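PDB 3MBJ: putative phosphomethylpyrimidine kinase, which probably uses ATP to phosphorylate pyridoxal or a related vitamin B6 compound. Local coordinates for residues S47-Y52 with D265-I270; D59-M64 with P89-I94; E132-I137 with S175-Q180; K195-A200 with K210-Y215. All blocks are in the same frame, centred on the assembly; numbering follows the deposited sequence. Where two conformers were deposited one is given.

Interaction 1: S47-Y52 with D265-I270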
loop_
_atom_site.group_PDB
_atom_site.type_symbol
_atom_site.label_atom_id
_atom_site.label_comp_id
_atom_site.label_asym_id
_atom_site.label_seq_id
_atom_site.Cartn_x
_atom_site.Cartn_y
_atom_site.Cartn_z
ATOM N N SER A 47 2.793 30.859 -21.615
ATOM C CA SER A 47 2.321 29.703 -22.351
ATOM C C SER A 47 3.196 28.504 -22.045
ATOM O O SER A 47 2.739 27.371 -22.088
ATOM C CB SER A 47 2.397 29.972 -23.838
ATOM O OG SER A 47 3.736 30.230 -24.229
ATOM N N ASN A 48 4.473 28.770 -21.786
ATOM C CA ASN A 48 5.478 27.726 -21.620
ATOM C C ASN A 48 6.783 28.326 -21.150
ATOM O O ASN A 48 7.008 29.511 -21.292
ATOM C CB ASN A 48 5.698 26.954 -22.931
ATOM C CG ASN A 48 5.953 27.859 -24.106
ATOM O OD1 ASN A 48 5.028 28.193 -24.852
ATOM N ND2 ASN A 48 7.202 28.280 -24.275
ATOM N N HIS A 49 7.671 27.523 -20.594
ATOM C CA HIS A 49 8.914 28.103 -20.064
ATOM C C HIS A 49 9.723 28.650 -21.208
ATOM O O HIS A 49 9.420 28.390 -22.383
ATOM C CB HIS A 49 9.739 27.096 -19.219
ATOM C CG HIS A 49 10.097 25.820 -19.941
ATOM N ND1 HIS A 49 11.071 25.749 -20.923
ATOM C CD2 HIS A 49 9.615 24.560 -19.794
ATOM C CE1 HIS A 49 11.155 24.501 -21.351
ATOM N NE2 HIS A 49 10.276 23.761 -20.684
ATOM N N THR A 50 10.771 29.391 -20.858
ATOM C CA THR A 50 11.525 30.197 -21.816
ATOM C C THR A 50 12.681 29.399 -22.452
ATOM O O THR A 50 13.504 29.955 -23.175
ATOM C CB THR A 50 12.042 31.458 -21.132
ATOM O OG1 THR A 50 13.046 31.086 -20.203
ATOM C CG2 THR A 50 10.922 32.162 -20.332
ATOM N N GLN A 51 12.708 28.088 -22.217
ATOM C CA GLN A 51 13.674 27.195 -22.865
ATOM C C GLN A 51 13.144 26.684 -24.170
ATOM O O GLN A 51 13.863 26.050 -24.895
ATOM C CB GLN A 51 14.121 26.049 -21.913
ATOM C CG GLN A 51 15.468 26.392 -21.172
ATOM C CD GLN A 51 15.489 26.039 -19.675
ATOM O OE1 GLN A 51 16.113 25.056 -19.249
ATOM N NE2 GLN A 51 14.811 26.846 -18.877
ATOM N N TYR A 52 11.882 26.961 -24.486
ATOM C CA TYR A 52 11.360 26.758 -25.851
ATOM C C TYR A 52 11.756 27.984 -26.686
ATOM O O TYR A 52 12.197 28.980 -26.140
ATOM C CB TYR A 52 9.833 26.616 -25.815
ATOM C CG TYR A 52 9.329 25.255 -25.388
ATOM C CD1 TYR A 52 9.286 24.197 -26.287
ATOM C CD2 TYR A 52 8.907 25.018 -24.084
ATOM C CE1 TYR A 52 8.842 22.964 -25.914
ATOM C CE2 TYR A 52 8.434 23.761 -23.703
ATOM C CZ TYR A 52 8.399 22.750 -24.628
ATOM O OH TYR A 52 7.945 21.507 -24.252
ATOM N N ASP A 265 11.067 14.741 -25.801
ATOM C CA ASP A 265 11.475 16.127 -25.918
ATOM C C ASP A 265 11.648 16.608 -24.481
ATOM O O ASP A 265 10.664 16.814 -23.739
ATOM C CB ASP A 265 10.435 16.908 -26.722
ATOM C CG ASP A 265 10.686 18.401 -26.759
ATOM O OD1 ASP A 265 11.615 18.919 -26.115
ATOM O OD2 ASP A 265 9.880 19.080 -27.417
ATOM N N ASN A 266 12.914 16.814 -24.105
ATOM C CA ASN A 266 13.279 17.013 -22.710
ATOM C C ASN A 266 12.691 18.274 -22.111
ATOM O O ASN A 266 12.593 18.422 -20.866
ATOM C CB ASN A 266 14.796 17.039 -22.540
ATOM C CG ASN A 266 15.456 15.660 -22.731
ATOM O OD1 ASN A 266 14.784 14.618 -22.936
ATOM N ND2 ASN A 266 16.810 15.649 -22.646
ATOM N N ARG A 267 12.335 19.203 -22.983
ATOM C CA ARG A 267 11.809 20.481 -22.555
ATOM C C ARG A 267 10.442 20.343 -21.864
ATOM O O ARG A 267 10.047 21.206 -21.075
ATOM C CB ARG A 267 11.714 21.412 -23.765
ATOM C CG ARG A 267 13.063 21.790 -24.327
ATOM C CD ARG A 267 12.885 22.580 -25.591
ATOM N NE ARG A 267 12.276 21.758 -26.636
ATOM C CZ ARG A 267 11.942 22.206 -27.854
ATOM N NH1 ARG A 267 12.151 23.467 -28.199
ATOM N NH2 ARG A 267 11.377 21.395 -28.730
ATOM N N GLU A 268 9.756 19.244 -22.149
ATOM C CA GLU A 268 8.516 18.900 -21.474
ATOM C C GLU A 268 8.681 18.549 -19.983
ATOM O O GLU A 268 7.695 18.553 -19.257
ATOM C CB GLU A 268 7.773 17.780 -22.215
ATOM C CG GLU A 268 7.349 18.199 -23.597
ATOM C CD GLU A 268 6.296 17.313 -24.259
ATOM O OE1 GLU A 268 5.783 16.353 -23.661
ATOM O OE2 GLU A 268 5.975 17.621 -25.420
ATOM N N GLY A 269 9.905 18.283 -19.528
ATOM C CA GLY A 269 10.154 17.997 -18.118
ATOM C C GLY A 269 10.188 16.520 -17.773
ATOM O O GLY A 269 9.916 15.643 -18.605
ATOM N N ILE A 270 10.556 16.247 -16.525
ATOM C CA ILE A 270 10.473 14.900 -15.956
ATOM C C ILE A 270 8.992 14.431 -15.993
ATOM O O ILE A 270 8.087 15.256 -15.806
ATOM C CB ILE A 270 10.975 14.972 -14.500
ATOM C CG1 ILE A 270 12.474 15.201 -14.449
ATOM C CG2 ILE A 270 10.666 13.723 -13.717
ATOM C CD1 ILE A 270 12.900 15.819 -13.024
HETATM O O HOH W 1 7.433 19.959 -26.238
#

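Interaction 2: D59-M64 with P89-I94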
loop_
_atom_site.group_PDB
_atom_site.type_symbol
_atom_site.label_atom_id
_atom_site.label_comp_id
_atom_site.label_asym_id
_atom_site.label_seq_id
_atom_site.Cartn_x
_atom_site.Cartn_y
_atom_site.Cartn_z
ATOM N N ASP A 59 3.395 39.717 -17.366
ATOM C CA ASP A 59 3.954 40.090 -16.068
ATOM C C ASP A 59 2.819 40.394 -15.070
ATOM O O ASP A 59 1.933 41.178 -15.383
ATOM C CB ASP A 59 4.850 41.308 -16.262
ATOM C CG ASP A 59 5.529 41.796 -14.971
ATOM O OD1 ASP A 59 5.743 41.077 -14.009
ATOM O OD2 ASP A 59 5.889 42.972 -14.919
ATOM N N LEU A 60 2.850 39.748 -13.898
ATOM C CA LEU A 60 1.828 39.945 -12.851
ATOM C C LEU A 60 2.326 40.803 -11.674
ATOM O O LEU A 60 1.657 40.900 -10.650
ATOM C CB LEU A 60 1.289 38.602 -12.332
ATOM C CG LEU A 60 0.400 37.753 -13.254
ATOM C CD1 LEU A 60 0.064 36.417 -12.597
ATOM C CD2 LEU A 60 -0.870 38.500 -13.651
ATOM N N THR A 61 3.473 41.456 -11.846
ATOM C CA THR A 61 4.042 42.377 -10.821
ATOM C C THR A 61 3.011 43.296 -10.212
ATOM O O THR A 61 2.924 43.435 -8.982
ATOM C CB THR A 61 5.194 43.207 -11.401
ATOM O OG1 THR A 61 6.189 42.315 -11.896
ATOM C CG2 THR A 61 5.847 44.108 -10.342
ATOM N N ASP A 62 2.189 43.892 -11.049
ATOM C CA ASP A 62 1.165 44.808 -10.543
ATOM C C ASP A 62 -0.011 44.151 -9.821
ATOM O O ASP A 62 -0.701 44.806 -9.065
ATOM C CB ASP A 62 0.615 45.665 -11.686
ATOM C CG ASP A 62 1.436 46.898 -11.912
ATOM O OD1 ASP A 62 2.589 46.784 -12.389
ATOM O OD2 ASP A 62 0.928 47.991 -11.587
ATOM N N GLU A 63 -0.292 42.886 -10.104
ATOM C CA GLU A 63 -1.382 42.186 -9.406
ATOM C C GLU A 63 -0.923 41.621 -8.043
ATOM O O GLU A 63 -1.727 41.500 -7.124
ATOM C CB GLU A 63 -1.983 41.081 -10.285
ATOM C CG GLU A 63 -3.348 40.577 -9.793
ATOM C CD GLU A 63 -4.467 41.605 -9.907
ATOM O OE1 GLU A 63 -4.255 42.653 -10.555
ATOM O OE2 GLU A 63 -5.571 41.351 -9.353
HETATM N N MSE A 64 0.358 41.296 -7.904
HETATM C CA MSE A 64 0.848 40.678 -6.666
HETATM C C MSE A 64 0.396 41.410 -5.402
HETATM O O MSE A 64 -0.163 40.764 -4.498
HETATM C CB MSE A 64 2.368 40.468 -6.692
HETATM C CG MSE A 64 2.769 39.368 -7.634
HETATM SE SE MSE A 64 4.673 39.284 -8.018
HETATM C CE MSE A 64 5.137 38.319 -6.456
ATOM N N PRO A 89 14.091 43.219 -9.289
ATOM C CA PRO A 89 14.206 43.777 -7.950
ATOM C C PRO A 89 12.867 44.202 -7.374
ATOM O O PRO A 89 12.656 44.098 -6.183
ATOM C CB PRO A 89 15.116 44.971 -8.162
ATOM C CG PRO A 89 15.986 44.564 -9.354
ATOM C CD PRO A 89 15.088 43.793 -10.227
ATOM N N ARG A 90 11.966 44.683 -8.214
ATOM C CA ARG A 90 10.646 45.066 -7.739
ATOM C C ARG A 90 9.894 43.844 -7.161
ATOM O O ARG A 90 9.329 43.927 -6.067
ATOM C CB ARG A 90 9.878 45.748 -8.870
ATOM C CG ARG A 90 8.456 46.125 -8.568
ATOM C CD ARG A 90 8.236 46.930 -7.283
ATOM N NE ARG A 90 6.783 47.164 -7.127
ATOM C CZ ARG A 90 6.101 47.254 -5.973
ATOM N NH1 ARG A 90 6.698 47.148 -4.782
ATOM N NH2 ARG A 90 4.779 47.442 -6.018
ATOM N N GLN A 91 9.934 42.698 -7.843
ATOM C CA GLN A 91 9.291 41.492 -7.293
ATOM C C GLN A 91 9.949 41.079 -5.977
ATOM O O GLN A 91 9.249 40.677 -5.059
ATOM C CB GLN A 91 9.286 40.312 -8.280
ATOM C CG GLN A 91 8.586 40.638 -9.569
ATOM C CD GLN A 91 8.136 39.411 -10.340
ATOM O OE1 GLN A 91 8.769 38.352 -10.287
ATOM N NE2 GLN A 91 7.048 39.557 -11.083
ATOM N N ILE A 92 11.280 41.163 -5.883
ATOM C CA ILE A 92 11.953 40.870 -4.631
ATOM C C ILE A 92 11.411 41.783 -3.524
ATOM O O ILE A 92 11.255 41.334 -2.392
ATOM C CB ILE A 92 13.495 40.999 -4.752
ATOM C CG1 ILE A 92 14.080 39.790 -5.497
ATOM C CG2 ILE A 92 14.186 41.160 -3.363
ATOM C CD1 ILE A 92 15.550 39.965 -5.997
ATOM N N GLN A 93 11.122 43.056 -3.842
ATOM C CA GLN A 93 10.636 44.043 -2.839
ATOM C C GLN A 93 9.251 43.604 -2.318
ATOM O O GLN A 93 8.978 43.590 -1.117
ATOM C CB GLN A 93 10.623 45.477 -3.437
ATOM C CG GLN A 93 10.059 46.633 -2.564
ATOM C CD GLN A 93 10.028 47.974 -3.333
ATOM O OE1 GLN A 93 9.555 48.039 -4.462
ATOM N NE2 GLN A 93 10.551 49.034 -2.724
ATOM N N ILE A 94 8.391 43.219 -3.251
ATOM C CA ILE A 94 7.053 42.758 -2.930
ATOM C C ILE A 94 7.138 41.523 -2.053
ATOM O O ILE A 94 6.547 41.468 -1.012
ATOM C CB ILE A 94 6.252 42.431 -4.235
ATOM C CG1 ILE A 94 6.020 43.747 -5.010
ATOM C CG2 ILE A 94 4.926 41.709 -3.885
ATOM C CD1 ILE A 94 5.430 43.581 -6.451
HETATM O O HOH W 2 3.480 46.375 -8.277
#

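Interaction 3: E132-I137 with S175-Q180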
loop_
_atom_site.group_PDB
_atom_site.type_symbol
_atom_site.label_atom_id
_atom_site.label_comp_id
_atom_site.label_asym_id
_atom_site.label_seq_id
_atom_site.Cartn_x
_atom_site.Cartn_y
_atom_site.Cartn_z
ATOM N N GLU A 132 20.005 42.252 -4.843
ATOM C CA GLU A 132 18.691 42.184 -4.204
ATOM C C GLU A 132 18.278 40.777 -3.753
ATOM O O GLU A 132 17.639 40.649 -2.726
ATOM C CB GLU A 132 17.623 42.817 -5.100
ATOM C CG GLU A 132 17.892 44.305 -5.359
ATOM C CD GLU A 132 18.253 45.091 -4.088
ATOM O OE1 GLU A 132 17.386 45.182 -3.213
ATOM O OE2 GLU A 132 19.399 45.607 -3.953
HETATM N N MSE A 133 18.650 39.726 -4.496
HETATM C CA MSE A 133 18.448 38.331 -4.019
HETATM C C MSE A 133 19.250 38.088 -2.732
HETATM O O MSE A 133 18.785 37.458 -1.804
HETATM C CB MSE A 133 18.843 37.312 -5.095
HETATM C CG MSE A 133 18.474 35.879 -4.777
HETATM SE SE MSE A 133 16.602 35.630 -4.387
HETATM C CE MSE A 133 15.776 35.428 -6.143
ATOM N N ARG A 134 20.448 38.651 -2.677
ATOM C CA ARG A 134 21.284 38.586 -1.479
ATOM C C ARG A 134 20.601 39.249 -0.239
ATOM O O ARG A 134 20.642 38.719 0.879
ATOM C CB ARG A 134 22.594 39.268 -1.813
ATOM C CG ARG A 134 23.732 39.017 -0.885
ATOM C CD ARG A 134 24.933 39.898 -1.353
ATOM N NE ARG A 134 25.540 39.426 -2.600
ATOM C CZ ARG A 134 26.134 40.205 -3.500
ATOM N NH1 ARG A 134 26.165 41.526 -3.325
ATOM N NH2 ARG A 134 26.704 39.674 -4.592
ATOM N N HIS A 135 19.944 40.383 -0.459
ATOM C CA HIS A 135 19.103 41.019 0.570
ATOM C C HIS A 135 17.897 40.171 0.942
ATOM O O HIS A 135 17.533 40.094 2.112
ATOM C CB HIS A 135 18.620 42.419 0.137
ATOM C CG HIS A 135 19.736 43.407 -0.066
ATOM N ND1 HIS A 135 19.579 44.585 -0.773
ATOM C CD2 HIS A 135 21.021 43.386 0.351
ATOM C CE1 HIS A 135 20.728 45.230 -0.798
ATOM N NE2 HIS A 135 21.611 44.532 -0.106
ATOM N N LEU A 136 17.273 39.536 -0.042
ATOM C CA LEU A 136 16.105 38.692 0.244
ATOM C C LEU A 136 16.445 37.468 1.121
ATOM O O LEU A 136 15.693 37.143 2.065
ATOM C CB LEU A 136 15.407 38.258 -1.037
ATOM C CG LEU A 136 14.182 37.340 -0.916
ATOM C CD1 LEU A 136 13.027 38.028 -0.184
ATOM C CD2 LEU A 136 13.763 36.863 -2.319
ATOM N N ILE A 137 17.549 36.792 0.813
ATOM C CA ILE A 137 17.886 35.543 1.520
ATOM C C ILE A 137 18.247 35.763 2.988
ATOM O O ILE A 137 18.205 34.845 3.788
ATOM C CB ILE A 137 19.035 34.748 0.809
ATOM C CG1 ILE A 137 20.367 35.497 0.897
ATOM C CG2 ILE A 137 18.629 34.418 -0.635
ATOM C CD1 ILE A 137 21.536 34.651 1.237
ATOM N N SER A 175 25.575 30.970 4.926
ATOM C CA SER A 175 24.694 30.843 6.074
ATOM C C SER A 175 24.828 32.051 7.009
ATOM O O SER A 175 23.893 32.433 7.682
ATOM C CB SER A 175 25.003 29.580 6.863
ATOM O OG SER A 175 24.096 29.525 7.948
ATOM N N ASP A 176 26.012 32.631 7.075
ATOM C CA ASP A 176 26.207 33.829 7.889
ATOM C C ASP A 176 25.405 35.022 7.398
ATOM O O ASP A 176 25.123 35.912 8.173
ATOM C CB ASP A 176 27.679 34.184 7.972
ATOM C CG ASP A 176 28.420 33.294 8.919
ATOM O OD1 ASP A 176 27.758 32.594 9.701
ATOM O OD2 ASP A 176 29.656 33.294 8.904
ATOM N N LYS A 177 24.972 35.019 6.144
ATOM C CA LYS A 177 24.134 36.103 5.640
ATOM C C LYS A 177 22.673 36.013 6.058
ATOM O O LYS A 177 21.880 36.889 5.682
ATOM C CB LYS A 177 24.233 36.182 4.133
ATOM C CG LYS A 177 25.695 36.336 3.696
ATOM C CD LYS A 177 25.825 36.671 2.234
ATOM C CE LYS A 177 27.175 37.250 1.959
ATOM N NZ LYS A 177 27.212 37.773 0.559
ATOM N N GLY A 178 22.312 34.986 6.829
ATOM C CA GLY A 178 20.926 34.812 7.272
ATOM C C GLY A 178 20.464 33.380 7.417
ATOM O O GLY A 178 20.101 32.961 8.501
ATOM N N PRO A 179 20.434 32.622 6.314
ATOM C CA PRO A 179 19.802 31.283 6.280
ATOM C C PRO A 179 20.413 30.256 7.215
ATOM O O PRO A 179 21.578 29.960 7.090
ATOM C CB PRO A 179 20.025 30.828 4.828
ATOM C CG PRO A 179 20.127 32.080 4.072
ATOM C CD PRO A 179 20.889 33.025 4.974
ATOM N N GLN A 180 19.611 29.700 8.122
ATOM C CA GLN A 180 20.048 28.576 8.943
ATOM C C GLN A 180 20.549 27.372 8.110
ATOM O O GLN A 180 21.545 26.722 8.466
ATOM C CB GLN A 180 18.880 28.097 9.789
ATOM C CG GLN A 180 19.231 27.014 10.748
ATOM C CD GLN A 180 17.998 26.406 11.362
ATOM O OE1 GLN A 180 17.079 27.125 11.709
ATOM N NE2 GLN A 180 17.960 25.092 11.486
#

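Interaction 4: K195-A200 with K210-Y215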
loop_
_atom_site.group_PDB
_atom_site.type_symbol
_atom_site.label_atom_id
_atom_site.label_comp_id
_atom_site.label_asym_id
_atom_site.label_seq_id
_atom_site.Cartn_x
_atom_site.Cartn_y
_atom_site.Cartn_z
ATOM N N LYS A 195 28.400 11.150 -12.097
ATOM C CA LYS A 195 27.869 11.265 -10.721
ATOM C C LYS A 195 27.599 12.758 -10.397
ATOM O O LYS A 195 28.328 13.636 -10.848
ATOM C CB LYS A 195 28.916 10.687 -9.751
ATOM C CG LYS A 195 28.465 9.605 -8.766
ATOM C CD LYS A 195 28.458 8.187 -9.377
ATOM C CE LYS A 195 28.050 7.076 -8.338
ATOM N NZ LYS A 195 26.700 7.268 -7.642
ATOM N N THR A 196 26.549 13.059 -9.631
ATOM C CA THR A 196 26.315 14.451 -9.151
ATOM C C THR A 196 26.013 14.480 -7.624
ATOM O O THR A 196 25.790 13.440 -7.020
ATOM C CB THR A 196 25.206 15.154 -9.981
ATOM O OG1 THR A 196 25.229 16.563 -9.722
ATOM C CG2 THR A 196 23.840 14.563 -9.670
ATOM N N SER A 197 26.022 15.668 -7.023
ATOM C CA SER A 197 26.050 15.850 -5.548
ATOM C C SER A 197 25.253 17.035 -5.059
ATOM O O SER A 197 25.246 18.095 -5.718
ATOM C CB SER A 197 27.480 16.142 -5.100
ATOM O OG SER A 197 28.068 14.989 -4.588
ATOM N N VAL A 198 24.635 16.872 -3.890
ATOM C CA VAL A 198 24.007 17.953 -3.169
ATOM C C VAL A 198 24.720 18.082 -1.823
ATOM O O VAL A 198 25.027 17.077 -1.186
ATOM C CB VAL A 198 22.516 17.671 -2.915
ATOM C CG1 VAL A 198 21.862 18.858 -2.236
ATOM C CG2 VAL A 198 21.807 17.306 -4.221
ATOM N N TYR A 199 24.977 19.317 -1.395
ATOM C CA TYR A 199 25.586 19.580 -0.104
ATOM C C TYR A 199 24.673 20.444 0.682
ATOM O O TYR A 199 23.918 21.223 0.106
ATOM C CB TYR A 199 26.863 20.373 -0.263
ATOM C CG TYR A 199 27.996 19.562 -0.773
ATOM C CD1 TYR A 199 27.977 19.027 -2.055
ATOM C CD2 TYR A 199 29.115 19.340 0.018
ATOM C CE1 TYR A 199 29.043 18.260 -2.513
ATOM C CE2 TYR A 199 30.169 18.607 -0.432
ATOM C CZ TYR A 199 30.140 18.064 -1.696
ATOM O OH TYR A 199 31.214 17.310 -2.118
ATOM N N ALA A 200 24.812 20.369 2.001
ATOM C CA ALA A 200 24.015 21.194 2.894
ATOM C C ALA A 200 24.739 21.498 4.198
ATOM O O ALA A 200 25.553 20.698 4.684
ATOM C CB ALA A 200 22.690 20.528 3.179
ATOM N N LYS A 210 26.111 15.655 2.826
ATOM C CA LYS A 210 26.084 15.552 1.374
ATOM C C LYS A 210 25.391 14.272 0.926
ATOM O O LYS A 210 25.395 13.274 1.639
ATOM C CB LYS A 210 27.499 15.682 0.775
ATOM C CG LYS A 210 28.226 14.404 0.481
ATOM C CD LYS A 210 29.700 14.614 0.298
ATOM C CE LYS A 210 30.151 14.464 -1.091
ATOM N NZ LYS A 210 31.662 14.511 -1.063
ATOM N N VAL A 211 24.766 14.331 -0.242
ATOM C CA VAL A 211 24.173 13.148 -0.887
ATOM C C VAL A 211 24.746 13.090 -2.281
ATOM O O VAL A 211 24.779 14.109 -2.938
ATOM C CB VAL A 211 22.637 13.246 -0.949
ATOM C CG1 VAL A 211 22.069 12.282 -2.009
ATOM C CG2 VAL A 211 22.049 12.988 0.449
ATOM N N THR A 212 25.197 11.919 -2.729
ATOM C CA THR A 212 25.773 11.750 -4.079
ATOM C C THR A 212 24.908 10.748 -4.820
ATOM O O THR A 212 24.466 9.774 -4.223
ATOM C CB THR A 212 27.259 11.277 -4.025
ATOM O OG1 THR A 212 28.061 12.264 -3.349
ATOM C CG2 THR A 212 27.847 11.051 -5.428
ATOM N N CYS A 213 24.590 11.005 -6.087
ATOM C CA CYS A 213 23.798 10.043 -6.862
ATOM C C CYS A 213 24.181 10.058 -8.339
ATOM O O CYS A 213 24.817 10.986 -8.802
ATOM C CB CYS A 213 22.306 10.356 -6.725
ATOM S SG CYS A 213 21.910 11.811 -7.676
ATOM N N PRO A 214 23.762 9.030 -9.099
ATOM C CA PRO A 214 24.057 8.996 -10.536
ATOM C C PRO A 214 23.618 10.241 -11.299
ATOM O O PRO A 214 22.645 10.887 -10.946
ATOM C CB PRO A 214 23.287 7.771 -11.027
ATOM C CG PRO A 214 23.201 6.905 -9.848
ATOM C CD PRO A 214 23.024 7.827 -8.681
ATOM N N TYR A 215 24.379 10.576 -12.329
ATOM C CA TYR A 215 24.013 11.650 -13.226
ATOM C C TYR A 215 23.732 11.132 -14.656
ATOM O O TYR A 215 24.589 10.541 -15.282
ATOM C CB TYR A 215 25.120 12.691 -13.217
ATOM C CG TYR A 215 25.025 13.615 -14.373
ATOM C CD1 TYR A 215 24.092 14.641 -14.391
ATOM C CD2 TYR A 215 25.840 13.427 -15.483
ATOM C CE1 TYR A 215 23.995 15.465 -15.480
ATOM C CE2 TYR A 215 25.756 14.240 -16.567
ATOM C CZ TYR A 215 24.840 15.260 -16.568
ATOM O OH TYR A 215 24.796 16.061 -17.686
#

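Interaction 1: S47-Y52 with D265-I270
Arg267 lies against the ring of Tyr52, and following it outward explains much of what joins residues 47-52 to residues 265-270. Its CB stands over one face of the Tyr52 ring, 4.0 Å from the centroid and displaced toward the rim, a CH-pi contact. CG leaves anti to the carbonyl carbon (chi1 -67°), and an extended chi2 then brings CD to 3.7 Å from Gln51 O. A bend at chi3 carries the guanidinium past the CD1-CE1 rim on the same side, so that Tyr52 CD1 lies over one of its faces, the two planes 35° apart and NH1 3.5 Å from Tyr52 CD1. Asp265 fixes the rotation of this flat group in a side-on salt bridge: NE gives a straight bond to OD1, 3.0 Å away on the syn lone pair, while NH2 reaches OD2 from above the carboxylate plane. OD1 also accepts the backbone N of Arg267, forming an Asx turn that leads into the 3-10 segment 266-268.

In this ribokinase-like fold the contact ties the loop between strands 44-46 and 57-59 to the chain that follows helix 241-260. His49 suits its place because both ring nitrogens work: ND1 accepts from Gln51 N inside a type I turn, and NE2 donates in the ring plane to Arg267 O, 2.6 Å away at 174°. Tyr52 OH donates to a water 2.6 Å away, which in turn donates to Asp265 OD2 and Glu268 OE2. The other oxygen of Glu268 forms a salt bridge with Lys9 of the second subunit.

Interaction 2: D59-M64 with P89-I94
Gln91 sets its CG anti to its own carbonyl carbon (chi1 -58°) and then runs out extended, carrying its amide to Thr61. Thr61, with an equivalent first torsion, holds OG1 beside its backbone N and turns CG2 anti to that N, so one small side chain offers a polar branch to Gln91 and a methyl to the helix. NE2 of Gln91 donates to Thr61 OG1 at 3.0 Å, the partner lying 18° out of the amide plane. The same nitrogen also bonds to Thr43 O, and OE1 takes Gly87 N, leaving the amide gripped at both ends.

The contact sets the corner where strand 57-59 gives way to helix 64-74 against the first turns of helix 89-102, itself the connection of a beta-alpha-beta crossover between parallel strands 80-83 and 108-111. Asp59 OD1 also shapes the corner, accepting Thr61 N in an Asx turn. Beyond the amide, along the helix, the contact becomes apolar: the Thr61 methyl CG2 lies 3.7 Å from Arg90 CG and 3.9 Å from Ile94 CD1, while Ile94 CG2 meets CB of Met64, a selenomethionine, at 4.0 Å. A leucine in place of Gln91 would probably leave Thr61 OG1 and Thr43 O without their shared donor and Gly87 N without its acceptor. Farther out, a water 2.8 Å from Arg90 NH2 donates to Thr61 O.

Interaction 3: E132-I137 with S175-Q180
Ile137 and Pro179 form the apolar half of a mixed contact, and Arg134 and Lys177 the cationic half, where the end of helix 127-137 meets the turn between helix 164-175 and strand 181-188. In the three-layer ribokinase-like fold both elements lead toward neighbouring parallel strands, and Ile137 and Pro179 both also touch Ile143 of strand 142-143. Ile137 places CG1 between its backbone N and carbonyl carbon (chi1 68°), a hindered choice that swings CD1 to Pro179 CG at 4.1 Å. The proline ring is also close to the helix backbone, its CG 3.4 Å from Ile137 O; a rigid, compact residue fits such a tight approach.

A type I turn from Ser175 to Gly178 is closed by Gly178 N on Ser175 O, and the positive phi of Gly178 (147°) then leads the chain away from the helix. A CB here would crowd Ile137 O, the proline ring and the carbonyl O of Lys177, which calls for glycine. Ser175 OG reaches over the turn to Pro179 O at 2.7 Å.

Lys177 runs out nearly straight until NZ comes within 3.7 Å of Arg134 CD. Arg134 NE and Lys177 NZ approach to 3.9 Å, yet both donate to Leu153 O. The shared carbonyl is likely to offset some of their repulsion, so two like charges can meet where the last turn of helix 147-154 supplies the acceptor.

Interaction 4: K195-A200 with K210-Y215
Thr196 and Cys213 face each other as a hydrogen-bonded antiparallel pair, and both of their backbone groups are spoken for. Thr196 N reaches Cys213 O at 2.8 Å, almost straight at 176°, and Cys213 N returns a bond to Thr196 O at 2.9 Å. Two residues along, Val198 and Val211 repeat the exchange: Val198 N donates to Val211 O and Val211 N to Val198 O. Three of these carbonyl oxygens take a second, weaker partner, a CA-H from the neighbouring non-hydrogen-bonded pairs, as where Ser197 CA lies 3.4 Å from Val211 O.

At the non-hydrogen-bonded pairs, side chains add polar bonds. Thr212 OG1 donates to Ser197 OG at 3.0 Å, a match two small hydroxyls can make across a close pair. Tyr199 and Lys210 run side by side, with Lys210 CB over the centre of the ring, 4.0 Å from its centroid, a CH-pi contact. The lysine then continues to the phenol, where NZ donates to Tyr199 OH at 3.0 Å. Asp164 completes this end, taking the hydroxyl on one carboxylate oxygen and forming a salt bridge to NZ with the other. A leucine in place of Tyr199 would probably cost Lys210 its aromatic bed and one polar partner, and leave Asp164 OD1 without the phenol hydroxyl.

Val198 and Val211 turn to the opposite face, against Thr249 of helix 241-260, while Tyr199 packs on helix 164-175. Such a beta hairpin is typical of the end of the ribokinase-fold sheet where a strand runs against its neighbours, with helices packed on both faces.

None of the four contacts is wholly core; each has a buried interior and a more open rim. Interactions 2 and 3 belong to the same helical layer and touch directly, Ile92 of helix 89-102 packing on helix 127-137, whereas interaction 4 lies within the sheet and relies on backbone pairing. Interactions 1 and 2 involve successive loops flanking strand 57-59, and both reach the second subunit, interaction 1 by a salt bridge and interaction 2 by packing alone. Interaction 1, about 24 Å centre to centre from interactions 2 and 4, spans 213 residues and encloses the other three in sequence. Interaction 3 brings two cationic side chains to one carbonyl; interaction 4 pairs Lys210 with a carboxylate.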